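Local coordinates for protein ferritin (Pseudo-nitzschia multiseries, PDB 3E6R) that probably stores iron in a soluble, non-toxic form, oxidising ferrous iron with dioxygen and depositing it as ferric hydroxide inside a 24-subunit shell, at residues N10-Q15 / R100-L105. Residues are numbered along the deposited sequence; the frame is centred on the assembly and turned at random.
Sequences NRQVTQ and RSLLNL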
loop_
_atom_site.group_PDB
_atom_site.type_symbol
_atom_site.label_atom_id
_atom_site.label_comp_id
_atom_site.label_asym_id
_atom_site.label_seq_id
_atom_site.Cartn_x
_atom_site.Cartn_y
_atom_site.Cartn_z
ATOM N N ASN A 10 -34.964 14.758 -41.903
ATOM C CA ASN A 10 -35.965 15.203 -40.948
ATOM C C ASN A 10 -36.942 14.071 -40.550
ATOM O O ASN A 10 -37.283 13.948 -39.366
ATOM C CB ASN A 10 -36.703 16.438 -41.513
ATOM C CG ASN A 10 -37.325 17.322 -40.426
ATOM O OD1 ASN A 10 -38.556 17.368 -40.264
ATOM N ND2 ASN A 10 -36.487 18.025 -39.688
ATOM N N ARG A 11 -37.374 13.251 -41.518
ATOM C CA ARG A 11 -38.281 12.114 -41.248
ATOM C C ARG A 11 -37.571 11.025 -40.452
ATOM O O ARG A 11 -38.215 10.220 -39.771
ATOM C CB ARG A 11 -38.810 11.462 -42.540
ATOM C CG ARG A 11 -39.498 12.387 -43.531
ATOM C CD ARG A 11 -40.121 11.601 -44.678
ATOM N NE ARG A 11 -40.854 12.475 -45.597
ATOM C CZ ARG A 11 -42.168 12.713 -45.546
ATOM N NH1 ARG A 11 -42.932 12.142 -44.610
ATOM N NH2 ARG A 11 -42.728 13.528 -46.440
ATOM N N GLN A 12 -36.245 10.987 -40.570
ATOM C CA GLN A 12 -35.442 9.991 -39.881
ATOM C C GLN A 12 -35.438 10.234 -38.373
ATOM O O GLN A 12 -35.528 9.290 -37.599
ATOM C CB GLN A 12 -34.015 9.955 -40.432
ATOM C CG GLN A 12 -33.237 8.732 -39.984
ATOM C CD GLN A 12 -33.963 7.430 -40.274
ATOM O OE1 GLN A 12 -34.567 7.253 -41.347
ATOM N NE2 GLN A 12 -33.912 6.516 -39.323
ATOM N N VAL A 13 -35.332 11.496 -37.972
ATOM C CA VAL A 13 -35.524 11.883 -36.580
ATOM C C VAL A 13 -36.897 11.413 -36.071
ATOM O O VAL A 13 -36.994 10.759 -35.007
ATOM C CB VAL A 13 -35.373 13.404 -36.394
ATOM C CG1 VAL A 13 -35.746 13.803 -34.964
ATOM C CG2 VAL A 13 -33.958 13.826 -36.717
ATOM N N THR A 14 -37.946 11.715 -36.839
ATOM C CA THR A 14 -39.291 11.284 -36.477
ATOM C C THR A 14 -39.380 9.766 -36.288
ATOM O O THR A 14 -40.065 9.297 -35.373
ATOM C CB THR A 14 -40.365 11.740 -37.501
ATOM O OG1 THR A 14 -40.297 13.162 -37.670
ATOM C CG2 THR A 14 -41.776 11.359 -37.029
ATOM N N GLN A 15 -38.704 9.005 -37.148
ATOM C CA GLN A 15 -38.787 7.550 -37.094
ATOM C C GLN A 15 -38.132 6.941 -35.851
ATOM O O GLN A 15 -38.636 5.951 -35.297
ATOM C CB GLN A 15 -38.213 6.945 -38.365
ATOM C CG GLN A 15 -39.209 6.951 -39.526
ATOM C CD GLN A 15 -40.513 6.217 -39.192
ATOM O OE1 GLN A 15 -41.598 6.835 -39.121
ATOM N NE2 GLN A 15 -40.409 4.902 -38.949
ATOM N N ARG A 100 -35.039 0.058 -43.516
ATOM C CA ARG A 100 -35.423 0.597 -44.821
ATOM C C ARG A 100 -35.305 2.110 -44.886
ATOM O O ARG A 100 -34.771 2.635 -45.851
ATOM C CB ARG A 100 -36.833 0.130 -45.240
ATOM C CG ARG A 100 -36.942 -1.397 -45.462
ATOM C CD ARG A 100 -38.285 -1.801 -46.120
ATOM N NE ARG A 100 -39.449 -1.332 -45.352
ATOM C CZ ARG A 100 -40.180 -2.090 -44.532
ATOM N NH1 ARG A 100 -39.899 -3.390 -44.368
ATOM N NH2 ARG A 100 -41.205 -1.543 -43.884
ATOM N N SER A 101 -35.772 2.810 -43.857
ATOM C CA SER A 101 -35.680 4.271 -43.846
ATOM C C SER A 101 -34.235 4.786 -43.821
ATOM O O SER A 101 -33.926 5.784 -44.460
ATOM C CB SER A 101 -36.521 4.879 -42.725
ATOM O OG SER A 101 -36.024 4.499 -41.459
ATOM N N LEU A 102 -33.344 4.092 -43.112
ATOM C CA LEU A 102 -31.910 4.395 -43.195
ATOM C C LEU A 102 -31.293 4.166 -44.584
ATOM O O LEU A 102 -30.388 4.896 -44.979
ATOM C CB LEU A 102 -31.108 3.649 -42.121
ATOM C CG LEU A 102 -31.346 4.150 -40.700
ATOM C CD1 LEU A 102 -31.025 3.052 -39.691
ATOM C CD2 LEU A 102 -30.581 5.450 -40.394
ATOM N N LEU A 103 -31.784 3.159 -45.309
ATOM C CA LEU A 103 -31.253 2.822 -46.634
ATOM C C LEU A 103 -31.737 3.820 -47.689
ATOM O O LEU A 103 -31.008 4.177 -48.619
ATOM C CB LEU A 103 -31.588 1.368 -47.012
ATOM C CG LEU A 103 -30.949 0.256 -46.136
ATOM C CD1 LEU A 103 -31.471 -1.155 -46.477
ATOM C CD2 LEU A 103 -29.423 0.287 -46.180
ATOM N N ASN A 104 -32.969 4.280 -47.517
ATOM C CA ASN A 104 -33.526 5.323 -48.344
ATOM C C ASN A 104 -32.834 6.653 -48.145
ATOM O O ASN A 104 -32.527 7.356 -49.115
ATOM C CB ASN A 104 -35.039 5.414 -48.107
ATOM C CG ASN A 104 -35.784 4.270 -48.774
ATOM O OD1 ASN A 104 -35.231 3.586 -49.648
ATOM N ND2 ASN A 104 -37.037 4.053 -48.377
ATOM N N LEU A 105 -32.569 6.993 -46.894
ATOM C CA LEU A 105 -31.775 8.175 -46.575
ATOM C C LEU A 105 -30.367 8.127 -47.192
ATOM O O LEU A 105 -29.927 9.120 -47.774
ATOM C CB LEU A 105 -31.704 8.379 -45.061
ATOM C CG LEU A 105 -31.000 9.622 -44.540
ATOM C CD1 LEU A 105 -31.661 10.875 -45.093
ATOM C CD2 LEU A 105 -31.002 9.624 -42.999
#
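Gln-12 reaches from its helix to three residues of the other, Leu-105, Ser-101 and Leu-102. Gln-12 CB lies 4.0 Å from Leu-105 CD2, and Gln-12 CG 3.9 Å from the same methyl. With CG anti to the backbone N (chi1 -167°) and a bend at chi2 (53°), the amide is carried past this methyl; Gln-12 CD is 3.8 Å from Ser-101 OG and 3.9 Å from Leu-102 CD2. Gln-12 OE1 sits 3.1 Å from Ser-101 OG, but this hydrogen bond is not settled, because the hydroxyl proton can instead go to Asn-98 O, its strongest polar partner. At the tip, Gln-12 NE2 packs 3.7 Å from Leu-102 CD2, the side chains crossing at about a right angle, and donates to Glu-16 OE2. Glu-16 is an iron and zinc ligand of the ferroxidase site within the bundle, making Gln-12 second-shell. The axes of segments 10-15 and 100-105 approach to 10.4 Å, antiparallel at 166°, as expected for helices 3-32 and 84-111 of the ferritin four-helix bundle; Phe-56 of helix 36-62 touches Gln-12, Leu-102 and Leu-105. A leucine replacing Gln-12 would probably leave Glu-16 without this amide donor, freer to turn, and Ser-101 OG without OE1 as a possible acceptor. On helix 115-145, Leu-121 packs against Leu-102 and Leu-105.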